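Local coordinates for protein aldo-keto reductase AKR2E4 (Bombyx mori, PDB 3WCZ) that reduces 3-dehydroecdysone with NADPH as cosubstrate, does not use NADH, and may help regulate molting in the silkworm, at residues Ala47-Ile52 against Gln264-Asn269; Ile119-Ala124 against Ser298-Tyr303; Glu138-Met143 against Ile174-Asn179. All blocks are in the same frame, centred on the assembly; numbering follows the deposited sequence.

Contact 1: Ala47-Ile52 against Gln264-Asn269. With NAP (NADP nicotinamide-adenine-dinucleotide phosphate), chain B.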
loop_
_atom_site.group_PDB
_atom_site.type_symbol
_atom_site.label_atom_id
_atom_site.label_comp_id
_atom_site.label_asym_id
_atom_site.label_seq_id
_atom_site.Cartn_x
_atom_site.Cartn_y
_atom_site.Cartn_z
ATOM N N ALA A 47 6.393 -7.756 16.147
ATOM C CA ALA A 47 7.699 -7.244 15.713
ATOM C C ALA A 47 7.779 -5.732 15.652
ATOM O O ALA A 47 8.817 -5.175 15.283
ATOM C CB ALA A 47 8.062 -7.826 14.352
ATOM N N GLY A 48 6.704 -5.044 16.020
ATOM C CA GLY A 48 6.701 -3.589 16.038
ATOM C C GLY A 48 5.937 -2.851 14.959
ATOM O O GLY A 48 5.834 -1.631 15.012
ATOM N N TYR A 49 5.369 -3.577 14.002
ATOM C CA TYR A 49 4.523 -2.913 13.009
ATOM C C TYR A 49 3.289 -2.345 13.698
ATOM O O TYR A 49 2.718 -2.964 14.618
ATOM C CB TYR A 49 4.014 -3.887 11.950
ATOM C CG TYR A 49 4.983 -4.397 10.937
ATOM C CD1 TYR A 49 6.058 -5.202 11.308
ATOM C CD2 TYR A 49 4.790 -4.156 9.581
ATOM C CE1 TYR A 49 6.915 -5.737 10.361
ATOM C CE2 TYR A 49 5.631 -4.699 8.624
ATOM C CZ TYR A 49 6.698 -5.474 9.014
ATOM O OH TYR A 49 7.516 -6.027 8.066
ATOM N N ARG A 50 2.864 -1.193 13.199
ATOM C CA ARG A 50 1.646 -0.556 13.657
ATOM C C ARG A 50 0.788 -0.146 12.469
ATOM O O ARG A 50 -0.144 0.645 12.642
ATOM C CB ARG A 50 1.978 0.679 14.499
ATOM C CG ARG A 50 2.735 0.359 15.806
ATOM C CD ARG A 50 1.901 -0.487 16.749
ATOM N NE ARG A 50 2.578 -0.773 18.017
ATOM C CZ ARG A 50 3.217 -1.903 18.285
ATOM N NH1 ARG A 50 3.324 -2.853 17.370
ATOM N NH2 ARG A 50 3.765 -2.078 19.496
ATOM N N HIS A 51 1.102 -0.589 11.271
ATOM C CA HIS A 51 0.329 -0.243 10.077
ATOM C C HIS A 51 0.129 -1.506 9.252
ATOM O O HIS A 51 1.100 -2.186 8.932
ATOM C CB HIS A 51 1.078 0.858 9.288
ATOM C CG HIS A 51 0.372 1.390 8.065
ATOM N ND1 HIS A 51 0.927 2.389 7.298
ATOM C CD2 HIS A 51 -0.796 1.077 7.451
ATOM C CE1 HIS A 51 0.143 2.668 6.277
ATOM N NE2 HIS A 51 -0.923 1.895 6.352
ATOM N N ILE A 52 -1.140 -1.822 8.951
ATOM C CA ILE A 52 -1.510 -2.976 8.132
ATOM C C ILE A 52 -2.261 -2.459 6.916
ATOM O O ILE A 52 -3.167 -1.643 7.090
ATOM C CB ILE A 52 -2.429 -3.968 8.868
ATOM C CG1 ILE A 52 -1.899 -4.318 10.267
ATOM C CG2 ILE A 52 -2.641 -5.202 8.012
ATOM C CD1 ILE A 52 -0.578 -5.056 10.318
ATOM N N GLN A 264 10.483 -14.306 10.246
ATOM C CA GLN A 264 11.771 -13.671 10.186
ATOM C C GLN A 264 11.822 -12.515 9.165
ATOM O O GLN A 264 12.367 -11.455 9.452
ATOM C CB GLN A 264 12.845 -14.728 9.871
ATOM C CG GLN A 264 13.027 -15.827 10.957
ATOM C CD GLN A 264 11.814 -16.777 11.183
ATOM O OE1 GLN A 264 11.128 -17.224 10.242
ATOM N NE2 GLN A 264 11.560 -17.092 12.459
ATOM N N ARG A 265 11.260 -12.733 7.977
ATOM C CA ARG A 265 11.277 -11.669 6.966
ATOM C C ARG A 265 10.379 -10.504 7.374
ATOM O O ARG A 265 10.729 -9.361 7.146
ATOM C CB ARG A 265 10.937 -12.182 5.588
ATOM C CG ARG A 265 12.039 -13.079 5.051
ATOM C CD ARG A 265 11.769 -13.422 3.631
ATOM N NE ARG A 265 10.771 -14.456 3.435
ATOM C CZ ARG A 265 10.994 -15.765 3.471
ATOM N NH1 ARG A 265 12.202 -16.224 3.772
ATOM N NH2 ARG A 265 10.003 -16.607 3.222
ATOM N N ILE A 266 9.278 -10.794 8.050
ATOM C CA ILE A 266 8.438 -9.726 8.596
ATOM C C ILE A 266 9.285 -8.839 9.490
ATOM O O ILE A 266 9.288 -7.615 9.381
ATOM C CB ILE A 266 7.232 -10.351 9.357
ATOM C CG1 ILE A 266 6.191 -10.913 8.375
ATOM C CG2 ILE A 266 6.601 -9.343 10.284
ATOM C CD1 ILE A 266 5.148 -11.805 9.008
ATOM N N ALA A 267 10.051 -9.435 10.393
ATOM C CA ALA A 267 10.848 -8.642 11.282
ATOM C C ALA A 267 11.940 -7.857 10.535
ATOM O O ALA A 267 12.233 -6.688 10.868
ATOM C CB ALA A 267 11.478 -9.529 12.346
ATOM N N GLN A 268 12.569 -8.490 9.552
ATOM C CA GLN A 268 13.606 -7.803 8.773
ATOM C C GLN A 268 13.067 -6.591 8.038
ATOM O O GLN A 268 13.739 -5.573 7.913
ATOM C CB GLN A 268 14.202 -8.769 7.768
ATOM C CG GLN A 268 15.034 -9.841 8.436
ATOM C CD GLN A 268 15.714 -10.765 7.453
ATOM O OE1 GLN A 268 15.156 -11.141 6.422
ATOM N NE2 GLN A 268 16.950 -11.133 7.771
ATOM N N ASN A 269 11.825 -6.694 7.584
ATOM C CA ASN A 269 11.280 -5.705 6.664
ATOM C C ASN A 269 10.929 -4.367 7.334
ATOM O O ASN A 269 10.693 -3.383 6.641
ATOM C CB ASN A 269 10.057 -6.276 5.937
ATOM C CG ASN A 269 10.406 -7.312 4.900
ATOM O OD1 ASN A 269 11.576 -7.461 4.517
ATOM N ND2 ASN A 269 9.419 -8.061 4.460
HETATM P PA NAP B . 5.838 -7.593 -2.316
HETATM O O1A NAP B . 5.791 -7.118 -0.924
HETATM O O2A NAP B . 6.262 -6.763 -3.427
HETATM O O5B NAP B . 6.546 -8.975 -2.468
HETATM C C5B NAP B . 6.229 -10.049 -1.636
HETATM C C4B NAP B . 7.090 -11.283 -1.859
HETATM O O4B NAP B . 8.424 -11.030 -1.377
HETATM C C3B NAP B . 6.626 -12.536 -1.222
HETATM O O3B NAP B . 6.908 -13.584 -2.118
HETATM C C2B NAP B . 7.431 -12.610 -0.016
HETATM O O2B NAP B . 7.595 -13.917 0.498
HETATM C C1B NAP B . 8.753 -12.027 -0.440
HETATM N N9A NAP B . 9.539 -11.371 0.583
HETATM C C8A NAP B . 9.056 -10.561 1.548
HETATM N N7A NAP B . 10.029 -10.022 2.254
HETATM C C5A NAP B . 11.211 -10.495 1.748
HETATM C C6A NAP B . 12.554 -10.284 2.079
HETATM N N6A NAP B . 12.986 -9.478 3.136
HETATM N N1A NAP B . 13.465 -10.937 1.336
HETATM C C2A NAP B . 13.099 -11.724 0.325
HETATM N N3A NAP B . 11.821 -11.940 -0.030
HETATM C C4A NAP B . 10.875 -11.309 0.682
HETATM O O3 NAP B . 4.340 -8.122 -2.638
HETATM P PN NAP B . 2.948 -7.559 -3.170
HETATM O O1N NAP B . 1.921 -8.370 -2.468
HETATM O O2N NAP B . 2.991 -7.564 -4.657
HETATM O O5D NAP B . 2.856 -6.036 -2.723
HETATM C C5D NAP B . 2.857 -5.683 -1.380
HETATM C C4D NAP B . 1.519 -5.175 -0.828
HETATM O O4D NAP B . 1.124 -3.972 -1.461
HETATM C C3D NAP B . 0.357 -6.086 -1.057
HETATM O O3D NAP B . 0.399 -7.243 -0.247
HETATM C C2D NAP B . -0.761 -5.197 -0.822
HETATM O O2D NAP B . -0.918 -4.942 0.545
HETATM C C1D NAP B . -0.305 -3.958 -1.560
HETATM N N1N NAP B . -0.672 -3.807 -2.973
HETATM C C2N NAP B . -1.605 -2.908 -3.336
HETATM C C3N NAP B . -1.935 -2.755 -4.659
HETATM C C7N NAP B . -2.935 -1.710 -4.979
HETATM O O7N NAP B . -3.165 -0.740 -4.218
HETATM N N7N NAP B . -3.488 -1.773 -6.208
HETATM C C4N NAP B . -1.369 -3.577 -5.652
HETATM C C5N NAP B . -0.386 -4.500 -5.271
HETATM C C6N NAP B . -0.071 -4.576 -3.920
HETATM P P2B NAP B . 7.224 -14.302 2.008
HETATM O O1X NAP B . 7.489 -15.820 2.058
HETATM O O2X NAP B . 8.147 -13.589 2.897
HETATM O O3X NAP B . 5.771 -13.953 2.216
HETATM O O HOH W 1 6.747 -7.494 5.645
#
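Tyr49 reaches from the loop before strand 51-53 to helix 263-270 and bonds to the backbone of Ile266. Its CG lies beside its own backbone N (chi1 -72°), which aims the ring at the helix. The Tyr49 side chain also touches Ala44 and Leu21. Further out from CB, Tyr49 CE1 packs on Ile266 CG2 at 3.6 Å, and CZ comes near Ile266 O. At the tip, Tyr49 OH donates to Ile266 O over 2.7 Å, in the carbonyl plane and on a lone pair. The same OH touches Asn269 CB. A water donates to it and accepts from Asn269 ND2. Nearby, Ala47 CB rests on Ala267 CA at 4.2 Å, at the helix end that Gly48 closes with a Schellman motif. In this TIM barrel of the aldo-keto reductase family, helix 263-270 binds the adenosine end of NADP. Asn269 pairs with the adenine: OD1 accepts from NADP N6A at 2.8 Å and ND2 donates to N7A at 3.0 Å. Arg265 lays CD against the adenine, 3.5 Å from NADP C5A. Its guanidinium meets the 2'-phosphate edge-on, Arg265 NE to NADP O2X at 2.8 Å and NH2 to O1X at 2.9 Å. With an alanine in place of Arg265, the 2'-phosphate would probably lose both bonds, and the adenine its cover.

Contact 2: Ile119-Ala124 against Ser298-Tyr303. With NAP (NADP nicotinamide-adenine-dinucleotide phosphate), chain B.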
loop_
_atom_site.group_PDB
_atom_site.type_symbol
_atom_site.label_atom_id
_atom_site.label_comp_id
_atom_site.label_asym_id
_atom_site.label_seq_id
_atom_site.Cartn_x
_atom_site.Cartn_y
_atom_site.Cartn_z
ATOM N N ILE A 119 -9.699 4.732 -2.322
ATOM C CA ILE A 119 -10.322 4.266 -3.545
ATOM C C ILE A 119 -9.285 3.365 -4.234
ATOM O O ILE A 119 -8.186 3.834 -4.562
ATOM C CB ILE A 119 -10.701 5.427 -4.486
ATOM C CG1 ILE A 119 -11.631 6.424 -3.788
ATOM C CG2 ILE A 119 -11.335 4.862 -5.763
ATOM C CD1 ILE A 119 -12.104 7.533 -4.734
ATOM N N HIS A 120 -9.593 2.092 -4.458
ATOM C CA HIS A 120 -8.575 1.123 -4.886
ATOM C C HIS A 120 -8.055 1.404 -6.298
ATOM O O HIS A 120 -6.860 1.294 -6.558
ATOM C CB HIS A 120 -9.164 -0.304 -4.771
ATOM C CG HIS A 120 -8.139 -1.389 -4.652
ATOM N ND1 HIS A 120 -8.355 -2.526 -3.906
ATOM C CD2 HIS A 120 -6.908 -1.523 -5.206
ATOM C CE1 HIS A 120 -7.292 -3.314 -4.006
ATOM N NE2 HIS A 120 -6.394 -2.719 -4.772
ATOM N N PHE A 121 -8.964 1.763 -7.211
ATOM C CA PHE A 121 -8.623 2.211 -8.563
ATOM C C PHE A 121 -9.582 3.323 -8.977
ATOM O O PHE A 121 -10.733 3.383 -8.490
ATOM C CB PHE A 121 -8.785 1.088 -9.611
ATOM C CG PHE A 121 -7.736 0.021 -9.548
ATOM C CD1 PHE A 121 -7.926 -1.076 -8.742
ATOM C CD2 PHE A 121 -6.601 0.095 -10.333
ATOM C CE1 PHE A 121 -6.961 -2.088 -8.676
ATOM C CE2 PHE A 121 -5.606 -0.884 -10.260
ATOM C CZ PHE A 121 -5.800 -1.983 -9.440
ATOM N N PRO A 122 -9.184 4.125 -9.974
ATOM C CA PRO A 122 -10.099 5.177 -10.459
ATOM C C PRO A 122 -11.172 4.626 -11.399
ATOM O O PRO A 122 -12.066 5.377 -11.769
ATOM C CB PRO A 122 -9.168 6.161 -11.189
ATOM C CG PRO A 122 -7.973 5.330 -11.611
ATOM C CD PRO A 122 -7.823 4.276 -10.516
ATOM N N ILE A 123 -11.060 3.376 -11.794
ATOM C CA ILE A 123 -12.000 2.690 -12.666
ATOM C C ILE A 123 -13.193 2.226 -11.856
ATOM O O ILE A 123 -13.065 1.771 -10.725
ATOM C CB ILE A 123 -11.322 1.447 -13.303
ATOM C CG1 ILE A 123 -10.088 1.871 -14.108
ATOM C CG2 ILE A 123 -12.271 0.681 -14.164
ATOM C CD1 ILE A 123 -9.145 0.703 -14.399
ATOM N N ALA A 124 -14.374 2.316 -12.474
ATOM C CA ALA A 124 -15.619 1.789 -11.902
ATOM C C ALA A 124 -16.059 0.609 -12.760
ATOM O O ALA A 124 -16.008 0.679 -13.991
ATOM C CB ALA A 124 -16.686 2.839 -11.875
ATOM N N SER A 298 -3.967 -4.500 -17.758
ATOM C CA SER A 298 -4.169 -4.060 -19.137
ATOM C C SER A 298 -5.448 -4.582 -19.778
ATOM O O SER A 298 -5.892 -4.021 -20.776
ATOM C CB SER A 298 -2.951 -4.408 -20.005
ATOM O OG SER A 298 -2.629 -5.771 -19.935
ATOM N N ASP A 299 -6.082 -5.597 -19.202
ATOM C CA ASP A 299 -7.400 -6.001 -19.705
ATOM C C ASP A 299 -8.424 -4.861 -19.574
ATOM O O ASP A 299 -9.469 -4.892 -20.231
ATOM C CB ASP A 299 -7.954 -7.225 -18.969
ATOM C CG ASP A 299 -7.284 -8.530 -19.373
ATOM O OD1 ASP A 299 -6.461 -8.538 -20.299
ATOM O OD2 ASP A 299 -7.607 -9.557 -18.742
ATOM N N TRP A 300 -8.141 -3.874 -18.716
ATOM C CA TRP A 300 -9.039 -2.752 -18.456
ATOM C C TRP A 300 -8.653 -1.496 -19.252
ATOM O O TRP A 300 -9.192 -0.425 -18.992
ATOM C CB TRP A 300 -9.038 -2.385 -16.963
ATOM C CG TRP A 300 -9.609 -3.409 -16.015
ATOM C CD1 TRP A 300 -10.490 -4.411 -16.307
ATOM C CD2 TRP A 300 -9.336 -3.514 -14.603
ATOM N NE1 TRP A 300 -10.779 -5.136 -15.170
ATOM C CE2 TRP A 300 -10.078 -4.609 -14.115
ATOM C CE3 TRP A 300 -8.530 -2.800 -13.714
ATOM C CZ2 TRP A 300 -10.054 -4.982 -12.772
ATOM C CZ3 TRP A 300 -8.498 -3.185 -12.387
ATOM C CH2 TRP A 300 -9.242 -4.264 -11.934
ATOM N N LYS A 301 -7.742 -1.630 -20.215
ATOM C CA LYS A 301 -7.165 -0.493 -20.898
ATOM C C LYS A 301 -8.189 0.425 -21.552
ATOM O O LYS A 301 -7.964 1.644 -21.637
ATOM C CB LYS A 301 -6.146 -1.000 -21.922
ATOM C CG LYS A 301 -5.225 0.057 -22.483
ATOM C CD LYS A 301 -4.114 -0.616 -23.301
ATOM C CE LYS A 301 -2.764 -0.525 -22.609
ATOM N NZ LYS A 301 -1.675 -1.072 -23.469
ATOM N N ASP A 302 -9.308 -0.140 -22.014
ATOM C CA ASP A 302 -10.312 0.665 -22.706
ATOM C C ASP A 302 -11.387 1.179 -21.759
ATOM O O ASP A 302 -12.331 1.842 -22.199
ATOM C CB ASP A 302 -10.982 -0.094 -23.863
ATOM C CG ASP A 302 -11.690 0.831 -24.835
ATOM O OD1 ASP A 302 -11.048 1.808 -25.264
ATOM O OD2 ASP A 302 -12.895 0.596 -25.168
ATOM N N TYR A 303 -11.280 0.876 -20.469
ATOM C CA TYR A 303 -12.281 1.335 -19.505
ATOM C C TYR A 303 -12.126 2.815 -19.205
ATOM O O TYR A 303 -10.994 3.333 -19.131
ATOM C CB TYR A 303 -12.153 0.581 -18.177
ATOM C CG TYR A 303 -12.653 -0.860 -18.174
ATOM C CD1 TYR A 303 -12.562 -1.672 -19.300
ATOM C CD2 TYR A 303 -13.197 -1.404 -17.022
ATOM C CE1 TYR A 303 -13.028 -2.988 -19.283
ATOM C CE2 TYR A 303 -13.652 -2.713 -16.987
ATOM C CZ TYR A 303 -13.559 -3.501 -18.120
ATOM O OH TYR A 303 -14.022 -4.817 -18.061
HETATM P PA NAP B . 5.838 -7.593 -2.316
HETATM O O1A NAP B . 5.791 -7.118 -0.924
HETATM O O2A NAP B . 6.262 -6.763 -3.427
HETATM O O5B NAP B . 6.546 -8.975 -2.468
HETATM C C5B NAP B . 6.229 -10.049 -1.636
HETATM C C4B NAP B . 7.090 -11.283 -1.859
HETATM O O4B NAP B . 8.424 -11.030 -1.377
HETATM C C3B NAP B . 6.626 -12.536 -1.222
HETATM O O3B NAP B . 6.908 -13.584 -2.118
HETATM C C2B NAP B . 7.431 -12.610 -0.016
HETATM O O2B NAP B . 7.595 -13.917 0.498
HETATM C C1B NAP B . 8.753 -12.027 -0.440
HETATM N N9A NAP B . 9.539 -11.371 0.583
HETATM C C8A NAP B . 9.056 -10.561 1.548
HETATM N N7A NAP B . 10.029 -10.022 2.254
HETATM C C5A NAP B . 11.211 -10.495 1.748
HETATM C C6A NAP B . 12.554 -10.284 2.079
HETATM N N6A NAP B . 12.986 -9.478 3.136
HETATM N N1A NAP B . 13.465 -10.937 1.336
HETATM C C2A NAP B . 13.099 -11.724 0.325
HETATM N N3A NAP B . 11.821 -11.940 -0.030
HETATM C C4A NAP B . 10.875 -11.309 0.682
HETATM O O3 NAP B . 4.340 -8.122 -2.638
HETATM P PN NAP B . 2.948 -7.559 -3.170
HETATM O O1N NAP B . 1.921 -8.370 -2.468
HETATM O O2N NAP B . 2.991 -7.564 -4.657
HETATM O O5D NAP B . 2.856 -6.036 -2.723
HETATM C C5D NAP B . 2.857 -5.683 -1.380
HETATM C C4D NAP B . 1.519 -5.175 -0.828
HETATM O O4D NAP B . 1.124 -3.972 -1.461
HETATM C C3D NAP B . 0.357 -6.086 -1.057
HETATM O O3D NAP B . 0.399 -7.243 -0.247
HETATM C C2D NAP B . -0.761 -5.197 -0.822
HETATM O O2D NAP B . -0.918 -4.942 0.545
HETATM C C1D NAP B . -0.305 -3.958 -1.560
HETATM N N1N NAP B . -0.672 -3.807 -2.973
HETATM C C2N NAP B . -1.605 -2.908 -3.336
HETATM C C3N NAP B . -1.935 -2.755 -4.659
HETATM C C7N NAP B . -2.935 -1.710 -4.979
HETATM O O7N NAP B . -3.165 -0.740 -4.218
HETATM N N7N NAP B . -3.488 -1.773 -6.208
HETATM C C4N NAP B . -1.369 -3.577 -5.652
HETATM C C5N NAP B . -0.386 -4.500 -5.271
HETATM C C6N NAP B . -0.071 -4.576 -3.920
HETATM P P2B NAP B . 7.224 -14.302 2.008
HETATM O O1X NAP B . 7.489 -15.820 2.058
HETATM O O2X NAP B . 8.147 -13.589 2.897
HETATM O O3X NAP B . 5.771 -13.953 2.216
#
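The backbones stay well apart, Ile123 and Tyr303 coming nearest with CA atoms 7.0 Å from each other, and a type I beta turn runs from Trp300 to Tyr303, both of which point their side chains toward the first segment. This is the mouth of the TIM barrel. The loop after strand 114-119 meets the C-terminal loop that follows helix 279-286. The contact is made by side chains alone, with no hydrogen bond across it.

Phe121 and Trp300 form a T-shaped (edge-to-face) pair. The six-membered ring of Trp300 turns its edge to a face of Phe121, with centroids 5.4 Å apart and planes at 84°. Trp300 CZ3 stands over the centre of the Phe121 ring, 4.2 Å from Phe121 CE1. Phe121 also approaches the cofactor, its CZ lying 4.0 Å from NADP N7N, the nitrogen of the nicotinamide carboxamide. His120 brings its ring edge to the same atom, His120 NE2 to NADP N7N at 3.4 Å. The pair therefore links the C-terminal loop to the wall of the nicotinamide site.

Ile123 touches Trp300 and Tyr303 with its two branches. CG1 sits beside the backbone N (chi1 -59°), and it carries Ile123 CD1 to Trp300 CE3 at 3.6 Å. Within the C-terminal loop the two aromatics also pack together, Trp300 CD1 lying over the rim of one Tyr303 face. The Tyr303 hydroxyl bonds to Asp129 O. At the ring edge of Tyr303, CD2 is 3.7 Å from Ile123 CG2.

Contact 3: Glu138-Met143 against Ile174-Asn179. With EDO (1,2-ethanediol), chain C.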
loop_
_atom_site.group_PDB
_atom_site.type_symbol
_atom_site.label_atom_id
_atom_site.label_comp_id
_atom_site.label_asym_id
_atom_site.label_seq_id
_atom_site.Cartn_x
_atom_site.Cartn_y
_atom_site.Cartn_z
ATOM N N GLU A 138 -17.316 11.569 -8.014
ATOM C CA GLU A 138 -18.490 11.164 -7.267
ATOM C C GLU A 138 -18.126 10.207 -6.129
ATOM O O GLU A 138 -18.599 10.327 -5.000
ATOM C CB GLU A 138 -19.522 10.526 -8.182
ATOM C CG GLU A 138 -20.655 9.993 -7.381
ATOM C CD GLU A 138 -21.799 9.457 -8.200
ATOM O OE1 GLU A 138 -22.091 10.078 -9.253
ATOM O OE2 GLU A 138 -22.421 8.450 -7.781
ATOM N N THR A 139 -17.264 9.246 -6.440
ATOM C CA THR A 139 -16.828 8.290 -5.445
ATOM C C THR A 139 -16.163 9.054 -4.293
ATOM O O THR A 139 -16.341 8.740 -3.114
ATOM C CB THR A 139 -15.831 7.317 -6.093
ATOM O OG1 THR A 139 -16.374 6.839 -7.330
ATOM C CG2 THR A 139 -15.504 6.147 -5.182
ATOM N N TRP A 140 -15.377 10.069 -4.657
ATOM C CA TRP A 140 -14.648 10.857 -3.666
ATOM C C TRP A 140 -15.620 11.593 -2.753
ATOM O O TRP A 140 -15.324 11.774 -1.557
ATOM C CB TRP A 140 -13.672 11.818 -4.353
ATOM C CG TRP A 140 -12.741 12.491 -3.399
ATOM C CD1 TRP A 140 -12.732 13.810 -3.063
ATOM C CD2 TRP A 140 -11.716 11.874 -2.629
ATOM N NE1 TRP A 140 -11.753 14.051 -2.131
ATOM C CE2 TRP A 140 -11.098 12.876 -1.867
ATOM C CE3 TRP A 140 -11.256 10.554 -2.508
ATOM C CZ2 TRP A 140 -10.046 12.608 -0.992
ATOM C CZ3 TRP A 140 -10.229 10.297 -1.640
ATOM C CH2 TRP A 140 -9.636 11.307 -0.900
ATOM N N GLN A 141 -16.771 12.015 -3.259
ATOM C CA GLN A 141 -17.726 12.598 -2.366
ATOM C C GLN A 141 -18.234 11.598 -1.325
ATOM O O GLN A 141 -18.404 11.948 -0.159
ATOM C CB GLN A 141 -18.863 13.175 -3.139
ATOM C CG GLN A 141 -19.748 13.827 -2.214
ATOM C CD GLN A 141 -20.805 14.521 -2.914
ATOM O OE1 GLN A 141 -20.736 14.733 -4.130
ATOM N NE2 GLN A 141 -21.815 14.905 -2.163
ATOM N N GLY A 142 -18.397 10.332 -1.711
ATOM C CA GLY A 142 -18.728 9.296 -0.753
ATOM C C GLY A 142 -17.600 9.122 0.266
ATOM O O GLY A 142 -17.861 8.846 1.427
ATOM N N MET A 143 -16.347 9.226 -0.190
ATOM C CA MET A 143 -15.193 9.157 0.701
ATOM C C MET A 143 -15.225 10.308 1.707
ATOM O O MET A 143 -14.965 10.091 2.898
ATOM C CB MET A 143 -13.870 9.171 -0.073
ATOM C CG MET A 143 -13.712 8.004 -1.050
ATOM S SD MET A 143 -13.580 6.347 -0.313
ATOM C CE MET A 143 -11.874 6.417 0.246
ATOM N N ILE A 174 -11.411 18.345 -0.024
ATOM C CA ILE A 174 -10.262 17.780 0.654
ATOM C C ILE A 174 -9.465 16.872 -0.257
ATOM O O ILE A 174 -10.032 15.951 -0.837
ATOM C CB ILE A 174 -10.724 17.048 1.841
ATOM C CG1 ILE A 174 -9.541 16.373 2.527
ATOM C CG2 ILE A 174 -11.684 16.037 1.501
ATOM C CD1 ILE A 174 -9.858 15.964 3.939
ATOM N N ARG A 175 -8.168 17.113 -0.403
ATOM C CA ARG A 175 -7.369 16.266 -1.277
ATOM C C ARG A 175 -6.974 14.996 -0.514
ATOM O O ARG A 175 -7.061 14.919 0.717
ATOM C CB ARG A 175 -6.152 16.988 -1.867
ATOM C CG ARG A 175 -5.042 17.164 -0.917
ATOM C CD ARG A 175 -3.962 18.111 -1.439
ATOM N NE ARG A 175 -4.516 19.443 -1.724
ATOM C CZ ARG A 175 -3.850 20.441 -2.289
ATOM N NH1 ARG A 175 -2.589 20.306 -2.665
ATOM N NH2 ARG A 175 -4.474 21.587 -2.491
ATOM N N PRO A 176 -6.650 13.959 -1.271
ATOM C CA PRO A 176 -6.254 12.714 -0.643
ATOM C C PRO A 176 -5.032 12.915 0.238
ATOM O O PRO A 176 -4.161 13.743 -0.082
ATOM C CB PRO A 176 -5.959 11.802 -1.839
ATOM C CG PRO A 176 -5.844 12.668 -2.988
ATOM C CD PRO A 176 -6.626 13.878 -2.736
ATOM N N VAL A 177 -4.956 12.189 1.347
ATOM C CA VAL A 177 -3.726 12.188 2.157
ATOM C C VAL A 177 -2.612 11.390 1.491
ATOM O O VAL A 177 -1.442 11.686 1.700
ATOM C CB VAL A 177 -3.923 11.614 3.578
ATOM C CG1 VAL A 177 -4.836 12.502 4.406
ATOM C CG2 VAL A 177 -4.456 10.175 3.552
ATOM N N ILE A 178 -3.008 10.422 0.658
ATOM C CA ILE A 178 -2.125 9.410 0.100
ATOM C C ILE A 178 -2.591 9.012 -1.283
ATOM O O ILE A 178 -3.783 8.964 -1.542
ATOM C CB ILE A 178 -2.105 8.167 1.022
ATOM C CG1 ILE A 178 -1.067 8.421 2.130
ATOM C CG2 ILE A 178 -1.779 6.839 0.246
ATOM C CD1 ILE A 178 -1.180 7.552 3.319
ATOM N N ASN A 179 -1.622 8.714 -2.149
ATOM C CA ASN A 179 -1.816 7.966 -3.379
ATOM C C ASN A 179 -0.966 6.717 -3.250
ATOM O O ASN A 179 0.271 6.820 -3.130
ATOM C CB ASN A 179 -1.460 8.810 -4.620
ATOM C CG ASN A 179 -1.816 8.125 -5.949
ATOM O OD1 ASN A 179 -2.639 7.218 -5.996
ATOM N ND2 ASN A 179 -1.252 8.639 -7.038
HETATM C C1 EDO C . -7.728 21.010 -0.387
HETATM O O1 EDO C . -7.156 20.422 -1.571
HETATM C C2 EDO C . -6.883 20.632 0.835
HETATM O O2 EDO C . -7.133 19.249 1.164
#
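Trp140 carries this contact from helix 136-148, and its indole edge meets the chain that leads into strand 178-182. Its CG is anti to the backbone N (chi1 -171°), which swings the ring off the helix towards Ile174 and Pro176. Trp140 NE1 donates to Ile174 O at 2.9 Å. The acceptor lies close to the indole plane, and the donor sits almost in line with the C=O bond, at a C=O...donor angle of 171°. The bond is bent at the hydrogen, where the N-H...acceptor angle is 141°. Ile174 O also bonds to Ser172 OG, so two donors grip this carbonyl.

Ile174 adds its CG2 branch, 4.1 Å from Trp140 NE1. Pro176 meets the far end of the indole, with Pro176 CB 3.8 Å from Trp140 CH2. The side chains of Trp140 and Pro176 cross at about a right angle. Between Ile174 and Pro176, Arg175 points away from the helix. Its backbone N and guanidinium hold a 1,2-ethanediol, probably from the crystallisation liquor, with Arg175 NE 2.8 Å from ethanediol O1.

One face of the indole carries Met143 CB from the next turn of its own helix. In the alpha/beta barrel the contact joins that outer helix to the entry of strand 178-182. Leu168 of helix 162-170 packs on both Trp140 and Pro176, while Ile155 and Val157 of strand 152-158 touch the indole.

From the N terminus, residues 47-52, which run into strand 51-53, meet helix 263-270, so contact 1 closes a loop over most of the barrel. Residues 119-124 follow within that loop, but their partner comes only at 298-303, near the C terminus. Contacts 1 and 2 therefore cross. Contact 3 closes a short loop from helix 136-148 to the start of strand 178-182, nested inside both. Contacts 1 and 2 both touch NADP, at the adenosine and nicotinamide ends, with their centres about 31 Å apart. Contacts 2 and 3 touch directly where Ile119 packs on Thr139, Trp140 and Met143.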